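Local structure of gamma-glutamyltranspeptidase (Ggt) (Helicobacter pylori 26695, 5BPK) at residues T19-Y24 / L37-D42; N52-V57 / G93-I98; E117-P122 / T182-E187. The protein probably transfers or hydrolyses gamma-glutamyl groups as an N-terminal-nucleophile (Ntn) hydrolase, and here holds an acivicin-related inhibitor in its pocket. All coordinates share one frame; numbering follows the deposited sequence.

Contact 1 of 3, residues T19-Y24 / L37-D42; sequences TINASY and LNNEMD. With 4UD ((2S)-amino[(5S)-4,5-dihydro-1,2-oxazol-5-yl]acetic acid), chain O.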
loop_
_atom_site.group_PDB
_atom_site.type_symbol
_atom_site.label_atom_id
_atom_site.label_comp_id
_atom_site.label_asym_id
_atom_site.label_seq_id
_atom_site.Cartn_x
_atom_site.Cartn_y
_atom_site.Cartn_z
ATOM N N THR B 19 -0.718 5.383 -3.020
ATOM C CA THR B 19 -1.490 4.836 -4.129
ATOM C C THR B 19 -2.540 5.774 -4.689
ATOM O O THR B 19 -2.997 6.686 -4.004
ATOM C CB THR B 19 -2.213 3.539 -3.651
ATOM O OG1 THR B 19 -2.703 2.792 -4.773
ATOM C CG2 THR B 19 -3.349 3.867 -2.683
ATOM N N ILE B 20 -2.920 5.501 -5.934
ATOM C CA ILE B 20 -4.146 6.020 -6.527
ATOM C C ILE B 20 -5.177 4.890 -6.767
ATOM O O ILE B 20 -6.177 5.086 -7.440
ATOM C CB ILE B 20 -3.854 6.851 -7.806
ATOM C CG1 ILE B 20 -2.880 6.139 -8.762
ATOM C CG2 ILE B 20 -3.349 8.240 -7.414
ATOM C CD1 ILE B 20 -2.682 6.900 -10.089
ATOM N N ASN B 21 -4.912 3.746 -6.127
ATOM C CA ASN B 21 -5.681 2.502 -6.154
ATOM C C ASN B 21 -5.351 1.636 -7.375
ATOM O O ASN B 21 -4.315 0.972 -7.377
ATOM C CB ASN B 21 -7.186 2.698 -5.928
ATOM C CG ASN B 21 -7.903 1.381 -5.686
ATOM O OD1 ASN B 21 -7.268 0.387 -5.338
ATOM N ND2 ASN B 21 -9.217 1.364 -5.883
ATOM N N ALA B 22 -6.201 1.621 -8.402
ATOM C CA ALA B 22 -5.889 0.851 -9.600
ATOM C C ALA B 22 -4.660 1.427 -10.308
ATOM O O ALA B 22 -4.183 2.501 -9.983
ATOM C CB ALA B 22 -7.082 0.820 -10.554
ATOM N N SER B 23 -4.138 0.671 -11.262
ATOM C CA SER B 23 -3.102 1.168 -12.134
ATOM C C SER B 23 -3.630 2.402 -12.868
ATOM O O SER B 23 -4.628 2.327 -13.610
ATOM C CB SER B 23 -2.683 0.091 -13.125
ATOM O OG SER B 23 -1.598 0.530 -13.916
ATOM N N TYR B 24 -2.956 3.535 -12.653
ATOM C CA TYR B 24 -3.354 4.854 -13.181
ATOM C C TYR B 24 -4.662 5.380 -12.567
ATOM O O TYR B 24 -5.309 6.269 -13.118
ATOM C CB TYR B 24 -3.375 4.891 -14.714
ATOM C CG TYR B 24 -2.049 4.499 -15.326
ATOM C CD1 TYR B 24 -1.002 5.416 -15.426
ATOM C CD2 TYR B 24 -1.832 3.214 -15.794
ATOM C CE1 TYR B 24 0.208 5.061 -15.975
ATOM C CE2 TYR B 24 -0.626 2.852 -16.349
ATOM C CZ TYR B 24 0.393 3.779 -16.436
ATOM O OH TYR B 24 1.602 3.427 -16.964
ATOM N N LEU B 37 -6.244 11.354 -10.953
ATOM C CA LEU B 37 -7.096 11.128 -9.781
ATOM C C LEU B 37 -7.095 9.661 -9.354
ATOM O O LEU B 37 -7.051 8.742 -10.183
ATOM C CB LEU B 37 -8.535 11.536 -10.097
ATOM C CG LEU B 37 -8.731 13.035 -10.250
ATOM C CD1 LEU B 37 -10.017 13.287 -11.017
ATOM C CD2 LEU B 37 -8.719 13.744 -8.881
ATOM N N ASN B 38 -7.167 9.455 -8.050
ATOM C CA ASN B 38 -7.381 8.130 -7.484
ATOM C C ASN B 38 -8.764 7.591 -7.809
ATOM O O ASN B 38 -9.680 8.360 -8.114
ATOM C CB ASN B 38 -7.194 8.172 -5.967
ATOM C CG ASN B 38 -8.274 8.979 -5.270
ATOM O OD1 ASN B 38 -9.345 8.450 -4.956
ATOM N ND2 ASN B 38 -8.014 10.275 -5.051
ATOM N N ASN B 39 -8.909 6.266 -7.756
ATOM C CA ASN B 39 -10.242 5.656 -7.654
ATOM C C ASN B 39 -10.397 4.944 -6.306
ATOM O O ASN B 39 -10.887 3.808 -6.211
ATOM C CB ASN B 39 -10.621 4.804 -8.888
ATOM C CG ASN B 39 -9.691 3.622 -9.153
ATOM O OD1 ASN B 39 -8.639 3.474 -8.545
ATOM N ND2 ASN B 39 -10.086 2.783 -10.108
ATOM N N GLU B 40 -9.986 5.648 -5.252
ATOM C CA GLU B 40 -10.020 5.083 -3.906
ATOM C C GLU B 40 -11.440 4.870 -3.378
ATOM O O GLU B 40 -11.630 4.135 -2.405
ATOM C CB GLU B 40 -9.226 5.947 -2.914
ATOM C CG GLU B 40 -8.301 5.164 -1.998
ATOM C CD GLU B 40 -7.079 4.636 -2.741
ATOM O OE1 GLU B 40 -6.311 5.456 -3.322
ATOM O OE2 GLU B 40 -6.891 3.406 -2.749
ATOM N N MET B 41 -12.444 5.490 -3.994
ATOM C CA MET B 41 -13.826 5.254 -3.535
ATOM C C MET B 41 -14.254 3.796 -3.663
ATOM O O MET B 41 -15.120 3.358 -2.919
ATOM C CB MET B 41 -14.830 6.175 -4.237
ATOM C CG MET B 41 -14.590 7.664 -3.963
ATOM S SD MET B 41 -14.844 8.179 -2.237
ATOM C CE MET B 41 -16.643 8.171 -2.141
ATOM N N ASP B 42 -13.648 3.042 -4.581
ATOM C CA ASP B 42 -13.932 1.597 -4.710
ATOM C C ASP B 42 -13.442 0.749 -3.517
ATOM O O ASP B 42 -13.744 -0.441 -3.429
ATOM C CB ASP B 42 -13.341 1.028 -6.010
ATOM C CG ASP B 42 -13.853 -0.376 -6.318
ATOM O OD1 ASP B 42 -15.068 -0.511 -6.603
ATOM O OD2 ASP B 42 -13.050 -1.343 -6.256
HETATM C C3 4UD O . -2.451 -0.953 -3.828
HETATM C C4 4UD O . -4.119 -0.353 -2.492
HETATM C C5 4UD O . -3.812 -0.370 -3.978
HETATM C C6 4UD O . -5.604 -0.466 -2.120
HETATM C C8 4UD O . -5.681 -0.334 -0.615
HETATM O O9 4UD O . -5.670 0.750 -0.084
HETATM O O10 4UD O . -5.757 -1.436 0.165
HETATM N N7 4UD O . -6.374 0.632 -2.720
HETATM O O2 4UD O . -3.453 -1.491 -1.949
HETATM N N1 4UD O . -2.342 -1.549 -2.687
HETATM O O HOH W 1 -10.592 -0.970 -5.026
#

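Contact 2 of 3, residues N52-V57 / G93-I98; sequences NLYGLV and GGSRII. With 4UD ((2S)-amino[(5S)-4,5-dihydro-1,2-oxazol-5-yl]acetic acid), chain O; EDO (1,2-ethanediol), chain Q.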
loop_
_atom_site.group_PDB
_atom_site.type_symbol
_atom_site.label_atom_id
_atom_site.label_comp_id
_atom_site.label_asym_id
_atom_site.label_seq_id
_atom_site.Cartn_x
_atom_site.Cartn_y
_atom_site.Cartn_z
ATOM N N ASN B 52 -15.351 -5.854 -4.463
ATOM C CA ASN B 52 -14.651 -4.765 -5.153
ATOM C C ASN B 52 -13.544 -5.302 -6.063
ATOM O O ASN B 52 -13.504 -6.500 -6.351
ATOM C CB ASN B 52 -14.158 -3.703 -4.147
ATOM C CG ASN B 52 -12.862 -4.086 -3.411
ATOM O OD1 ASN B 52 -12.407 -5.233 -3.433
ATOM N ND2 ASN B 52 -12.274 -3.096 -2.741
ATOM N N LEU B 53 -12.663 -4.413 -6.521
ATOM C CA LEU B 53 -11.579 -4.776 -7.448
ATOM C C LEU B 53 -10.713 -5.940 -6.946
ATOM O O LEU B 53 -10.122 -6.657 -7.752
ATOM C CB LEU B 53 -10.692 -3.558 -7.738
ATOM C CG LEU B 53 -11.184 -2.544 -8.779
ATOM C CD1 LEU B 53 -10.267 -1.314 -8.792
ATOM C CD2 LEU B 53 -11.264 -3.158 -10.173
ATOM N N TYR B 54 -10.629 -6.114 -5.626
ATOM C CA TYR B 54 -9.804 -7.185 -5.040
ATOM C C TYR B 54 -10.633 -8.343 -4.472
ATOM O O TYR B 54 -10.099 -9.222 -3.792
ATOM C CB TYR B 54 -8.849 -6.603 -3.982
ATOM C CG TYR B 54 -8.142 -5.376 -4.498
ATOM C CD1 TYR B 54 -7.132 -5.495 -5.439
ATOM C CD2 TYR B 54 -8.523 -4.096 -4.101
ATOM C CE1 TYR B 54 -6.490 -4.386 -5.948
ATOM C CE2 TYR B 54 -7.884 -2.975 -4.609
ATOM C CZ TYR B 54 -6.866 -3.130 -5.536
ATOM O OH TYR B 54 -6.229 -2.024 -6.066
ATOM N N GLY B 55 -11.930 -8.353 -4.775
ATOM C CA GLY B 55 -12.832 -9.386 -4.260
ATOM C C GLY B 55 -13.139 -9.256 -2.777
ATOM O O GLY B 55 -13.583 -10.210 -2.135
ATOM N N LEU B 56 -12.883 -8.079 -2.216
ATOM C CA LEU B 56 -13.184 -7.815 -0.819
ATOM C C LEU B 56 -14.633 -7.338 -0.696
ATOM O O LEU B 56 -15.163 -6.654 -1.584
ATOM C CB LEU B 56 -12.203 -6.786 -0.251
ATOM C CG LEU B 56 -10.738 -7.230 -0.226
ATOM C CD1 LEU B 56 -9.833 -6.023 0.001
ATOM C CD2 LEU B 56 -10.489 -8.317 0.822
ATOM N N VAL B 57 -15.264 -7.720 0.406
ATOM C CA VAL B 57 -16.657 -7.397 0.681
ATOM C C VAL B 57 -16.806 -6.708 2.026
ATOM O O VAL B 57 -15.917 -6.763 2.897
ATOM C CB VAL B 57 -17.527 -8.678 0.676
ATOM C CG1 VAL B 57 -17.612 -9.243 -0.742
ATOM C CG2 VAL B 57 -16.977 -9.715 1.669
ATOM N N GLY B 93 -0.678 -4.482 -3.692
ATOM C CA GLY B 93 -1.390 -5.720 -3.995
ATOM C C GLY B 93 -2.823 -5.812 -3.508
ATOM O O GLY B 93 -3.405 -6.879 -3.560
ATOM N N GLY B 94 -3.393 -4.702 -3.042
ATOM C CA GLY B 94 -4.751 -4.694 -2.497
ATOM C C GLY B 94 -4.919 -5.737 -1.408
ATOM O O GLY B 94 -4.185 -5.748 -0.438
ATOM N N SER B 95 -5.892 -6.627 -1.576
ATOM C CA SER B 95 -6.129 -7.682 -0.597
ATOM C C SER B 95 -4.896 -8.567 -0.330
ATOM O O SER B 95 -4.767 -9.138 0.758
ATOM C CB SER B 95 -7.263 -8.563 -1.083
ATOM O OG SER B 95 -6.931 -9.070 -2.368
ATOM N N ARG B 96 -3.998 -8.688 -1.306
ATOM C CA ARG B 96 -2.816 -9.546 -1.155
ATOM C C ARG B 96 -1.713 -8.907 -0.304
ATOM O O ARG B 96 -0.766 -9.582 0.063
ATOM C CB ARG B 96 -2.235 -9.953 -2.522
ATOM C CG ARG B 96 -2.946 -11.105 -3.203
ATOM C CD ARG B 96 -4.310 -10.765 -3.746
ATOM N NE ARG B 96 -4.274 -9.749 -4.792
ATOM C CZ ARG B 96 -5.331 -9.384 -5.521
ATOM N NH1 ARG B 96 -6.515 -9.971 -5.348
ATOM N NH2 ARG B 96 -5.200 -8.444 -6.443
ATOM N N ILE B 97 -1.840 -7.625 0.027
ATOM C CA ILE B 97 -0.794 -6.940 0.790
ATOM C C ILE B 97 -0.528 -7.646 2.113
ATOM O O ILE B 97 0.630 -7.910 2.463
ATOM C CB ILE B 97 -1.141 -5.475 1.069
ATOM C CG1 ILE B 97 -1.115 -4.686 -0.239
ATOM C CG2 ILE B 97 -0.145 -4.871 2.083
ATOM C CD1 ILE B 97 -1.584 -3.271 -0.097
ATOM N N ILE B 98 -1.606 -7.945 2.841
ATOM C CA ILE B 98 -1.489 -8.439 4.206
ATOM C C ILE B 98 -0.715 -9.742 4.202
ATOM O O ILE B 98 0.213 -9.941 5.007
ATOM C CB ILE B 98 -2.867 -8.659 4.852
ATOM C CG1 ILE B 98 -3.629 -7.333 4.913
ATOM C CG2 ILE B 98 -2.714 -9.269 6.236
ATOM C CD1 ILE B 98 -5.084 -7.488 5.217
HETATM C C3 4UD O . -2.451 -0.953 -3.828
HETATM C C4 4UD O . -4.119 -0.353 -2.492
HETATM C C5 4UD O . -3.812 -0.370 -3.978
HETATM C C6 4UD O . -5.604 -0.466 -2.120
HETATM C C8 4UD O . -5.681 -0.334 -0.615
HETATM O O9 4UD O . -5.670 0.750 -0.084
HETATM O O10 4UD O . -5.757 -1.436 0.165
HETATM N N7 4UD O . -6.374 0.632 -2.720
HETATM O O2 4UD O . -3.453 -1.491 -1.949
HETATM N N1 4UD O . -2.342 -1.549 -2.687
HETATM C C1 EDO Q . -14.015 -3.993 0.333
HETATM O O1 EDO Q . -13.431 -3.444 1.527
HETATM C C2 EDO Q . -15.108 -3.098 -0.235
HETATM O O2 EDO Q . -16.226 -3.882 -0.696
HETATM O O HOH W 2 -7.478 -8.096 -8.112
#

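Contact 3 of 3, residues E117-P122 / T182-E187; sequences EAVSAP and TDPRKE. With EDO (1,2-ethanediol), chain F; EDO (1,2-ethanediol), chain H; EDO (1,2-ethanediol), chain S.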
loop_
_atom_site.group_PDB
_atom_site.type_symbol
_atom_site.label_atom_id
_atom_site.label_comp_id
_atom_site.label_asym_id
_atom_site.label_seq_id
_atom_site.Cartn_x
_atom_site.Cartn_y
_atom_site.Cartn_z
ATOM N N GLU B 117 16.258 -13.328 -0.067
ATOM C CA GLU B 117 15.587 -14.624 -0.069
ATOM C C GLU B 117 14.134 -14.496 0.417
ATOM O O GLU B 117 13.198 -15.053 -0.195
ATOM C CB GLU B 117 16.345 -15.609 0.808
ATOM C CG GLU B 117 17.718 -15.998 0.258
ATOM C CD GLU B 117 18.585 -16.738 1.278
ATOM O OE1 GLU B 117 18.492 -16.465 2.497
ATOM O OE2 GLU B 117 19.367 -17.600 0.849
ATOM N N ALA B 118 13.946 -13.758 1.507
ATOM C CA ALA B 118 12.616 -13.578 2.085
ATOM C C ALA B 118 11.648 -12.926 1.096
ATOM O O ALA B 118 10.458 -13.265 1.074
ATOM C CB ALA B 118 12.690 -12.761 3.374
ATOM N N VAL B 119 12.151 -11.973 0.307
ATOM C CA VAL B 119 11.335 -11.296 -0.711
ATOM C C VAL B 119 11.091 -12.148 -1.981
ATOM O O VAL B 119 9.966 -12.202 -2.492
ATOM C CB VAL B 119 11.941 -9.926 -1.086
ATOM C CG1 VAL B 119 11.241 -9.307 -2.307
ATOM C CG2 VAL B 119 11.886 -8.966 0.119
ATOM N N SER B 120 12.134 -12.797 -2.491
ATOM C CA SER B 120 11.999 -13.594 -3.715
ATOM C C SER B 120 11.163 -14.860 -3.524
ATOM O O SER B 120 10.536 -15.333 -4.472
ATOM C CB SER B 120 13.372 -13.977 -4.256
ATOM O OG SER B 120 14.053 -12.836 -4.740
ATOM N N ALA B 121 11.157 -15.401 -2.308
ATOM C CA ALA B 121 10.476 -16.674 -2.020
ATOM C C ALA B 121 9.031 -16.662 -2.525
ATOM O O ALA B 121 8.313 -15.666 -2.331
ATOM C CB ALA B 121 10.499 -16.975 -0.532
ATOM N N PRO B 122 8.608 -17.756 -3.184
ATOM C CA PRO B 122 7.226 -17.825 -3.647
ATOM C C PRO B 122 6.207 -17.615 -2.527
ATOM O O PRO B 122 6.459 -17.996 -1.386
ATOM C CB PRO B 122 7.124 -19.244 -4.204
ATOM C CG PRO B 122 8.496 -19.479 -4.776
ATOM C CD PRO B 122 9.416 -18.864 -3.736
ATOM N N THR B 182 14.808 -5.245 -3.376
ATOM C CA THR B 182 13.671 -4.997 -4.234
ATOM C C THR B 182 13.008 -6.353 -4.520
ATOM O O THR B 182 13.440 -7.397 -4.021
ATOM C CB THR B 182 14.091 -4.297 -5.529
ATOM O OG1 THR B 182 15.073 -5.086 -6.195
ATOM C CG2 THR B 182 14.676 -2.917 -5.230
ATOM N N ASP B 183 11.944 -6.338 -5.305
ATOM C CA ASP B 183 11.188 -7.551 -5.568
ATOM C C ASP B 183 11.353 -7.952 -7.034
ATOM O O ASP B 183 11.096 -7.137 -7.920
ATOM C CB ASP B 183 9.708 -7.299 -5.250
ATOM C CG ASP B 183 8.904 -8.581 -5.058
ATOM O OD1 ASP B 183 9.117 -9.575 -5.806
ATOM O OD2 ASP B 183 8.045 -8.595 -4.140
ATOM N N PRO B 184 11.766 -9.211 -7.298
ATOM C CA PRO B 184 11.863 -9.636 -8.698
ATOM C C PRO B 184 10.541 -9.503 -9.475
ATOM O O PRO B 184 10.555 -9.408 -10.701
ATOM C CB PRO B 184 12.292 -11.111 -8.596
ATOM C CG PRO B 184 12.110 -11.508 -7.195
ATOM C CD PRO B 184 12.253 -10.257 -6.379
ATOM N N ARG B 185 9.418 -9.446 -8.759
ATOM C CA ARG B 185 8.088 -9.369 -9.386
ATOM C C ARG B 185 7.757 -8.006 -9.990
ATOM O O ARG B 185 6.796 -7.891 -10.733
ATOM C CB ARG B 185 7.005 -9.711 -8.366
ATOM C CG ARG B 185 7.112 -11.096 -7.770
ATOM C CD ARG B 185 6.256 -11.212 -6.532
ATOM N NE ARG B 185 6.310 -12.537 -5.923
ATOM C CZ ARG B 185 7.291 -12.966 -5.138
ATOM N NH1 ARG B 185 8.337 -12.189 -4.877
ATOM N NH2 ARG B 185 7.225 -14.179 -4.608
ATOM N N LYS B 186 8.553 -6.990 -9.667
ATOM C CA LYS B 186 8.274 -5.607 -10.056
ATOM C C LYS B 186 7.867 -5.475 -11.531
ATOM O O LYS B 186 6.857 -4.838 -11.831
ATOM C CB LYS B 186 9.486 -4.718 -9.748
ATOM C CG LYS B 186 9.241 -3.205 -9.903
ATOM C CD LYS B 186 9.635 -2.653 -11.275
ATOM C CE LYS B 186 11.141 -2.482 -11.430
ATOM N NZ LYS B 186 11.518 -2.113 -12.830
ATOM N N GLU B 187 8.638 -6.089 -12.434
ATOM C CA GLU B 187 8.440 -5.922 -13.891
ATOM C C GLU B 187 7.494 -6.936 -14.552
ATOM O O GLU B 187 7.384 -6.975 -15.782
ATOM C CB GLU B 187 9.795 -5.961 -14.616
ATOM C CG GLU B 187 10.692 -4.767 -14.324
HETATM C C1 EDO F . 4.641 -2.120 -11.684
HETATM O O1 EDO F . 5.825 -1.623 -11.045
HETATM C C2 EDO F . 4.284 -1.229 -12.868
HETATM O O2 EDO F . 3.069 -0.493 -12.649
HETATM C C1 EDO H . 16.467 -14.773 -8.311
HETATM O O1 EDO H . 16.419 -14.119 -9.596
HETATM C C2 EDO H . 15.798 -13.902 -7.237
HETATM O O2 EDO H . 16.756 -13.114 -6.488
HETATM C C1 EDO S . 17.989 -8.644 -4.733
HETATM O O1 EDO S . 16.597 -8.950 -4.496
HETATM C C2 EDO S . 18.368 -7.377 -3.978
HETATM O O2 EDO S . 17.548 -6.275 -4.376
#

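Contact 1 of 3, residues T19-Y24 / L37-D42
Asn21 and Asn39 cross at about a right angle, joining a loop to a turn that runs into a 3-10 segment; together they wall one side of the inhibitor pocket of this Ntn hydrolase. The buried part is tight. Asn39 N donates to Ile20 O at 3.0 Å, and Asn21 ND2, with its target in its own amide plane, reaches Asn39 O from above the carbonyl plane, also at 3.0 Å. Asp42 N meets the same oxygen from the opposite face. Two small turns shape the backbone: an ST turn in which Thr19 OG1 accepts from Asn21 N, and an Asx turn in which Asn38 OD1 takes Glu40 N. In Asn21, chi1 of -169° sets CG anti to the backbone N; OD1 accepts a 2.8 Å hydrogen bond from the ligand N7 and another from Tyr54 OH. Glu40, bent at chi2, passes by Asn21 CB, and its OE2 makes a weak bond to N7 while pairing with Arg103 of the partner chain; OE1 rests 3.4 Å from Thr19 CG2. On this pocket side a water bridges Asn21 ND2 to Asp42 OD2, while Asn39 ND2 donates to Glu128 O of the partner chain.

The looser side begins at partly exposed Ala22, beyond which exposed Ser23 points its side chain away. Even there Asn39 OD1 receives Ala22 N in its carbonyl plane, on a lone pair, through a nearly straight bond of 3.1 Å.

Contact 2 of 3, residues N52-V57 / G93-I98
Gly93 O approaches Tyr54 CD1 loosely, at 4.4 Å, and starts a type II' beta turn that Arg96 N closes. Gly94 meets the Tyr54 ring face: its CA sits over the ring centre, a CH-pi contact 3.8 Å from the centroid and 7° off the ring normal, possible because no side chain stands between them. CB of Leu53 covers the opposite face. Ser95 comes next, its CB 3.8 Å from Leu56 CD2 and its OG 3.5 Å from Tyr54 CB; OG bonds to Gln127, which also donates to Tyr54 O. In Arg96, bends at chi2 (72°) and chi3 turn CD and NE back. Its NH2 lies at the ring edge, in plane, 3.7 Å from Tyr54 CD1, and a water joins that NH2 to Leu53 O. Past it, Ile97 CD1 touches the inhibitor O2 at 3.2 Å.

No direct hydrogen bond links the two segments; they meet through the ring face, Leu56 against Ser95 CB, a water and Gln127. Gly94 and Leu53 hold the two faces of the Tyr54 ring. Gly94 N makes a weak bond to the inhibitor O2; in related gamma-glutamyltranspeptidases such paired glycine amides form the oxyanion hole, and these probably do the same.

Contact 3 of 3, residues E117-P122 / T182-E187
Arg185 reaches the end of helix 115-120 with its guanidinium edge, giving NH1 to Val119 O and NH2 to Ala121 O, each at 2.9 Å. The two carbonyls are met differently. At Val119 O the donor is tilted modestly from the carbonyl plane, whereas at Ala121 O it stands well above it, although Ala121 O itself lies close to the guanidinium plane. The chain of Arg185 is extended from CG to NE (chi3 179°), which sets NE far out from the backbone. Asp183 holds the guanidinium from its own side: OD1 accepts NH1 nearly in the guanidinium plane in a 2.9 Å salt bridge, on the syn side of the carboxylate. The same OD1 takes Arg185 N from above the carboxylate plane, making an Asx turn within the loop after strand 176-181, while the guanidinium bonds join that loop to the helix end. The positive group there would probably interact favourably with the helix dipole, though Asp183 and Glu136, the second ionic partner of NH2, offset its charge. Asp183 OD2 pairs with Arg123. Beside these bonds Val119 crosses Asp183 obliquely. With CG1 anti to its backbone N (chi1 171°), the methyl lies 3.7 Å from Asp183 CG and 3.4 Å from Thr182 O, and the Pro184 ring adds a looser apolar touch, its CD 4.3 Å from Val119 CG1.

In the fold
Contacts 1 and 2 share the inhibitor and touch each other directly, Leu53 N reaching the Asp42 carboxylate, so the loops between strands 13-19 and 77-81 and the start of helix 96-109 form one pocket wall. Contact 1 is the most buried and is joined by amide and backbone hydrogen bonds, with much of its polar surface met by the partner chain. Contact 2, partly buried, relies on a ring face and a water. Contact 3 lies about 20 Å from contact 2, centre to centre, on the other side of the chain's centre; part of it is exposed, it touches no inhibitor, and an arginine bonds to backbone carbonyls at a helix end, steadied by carboxylates beside it.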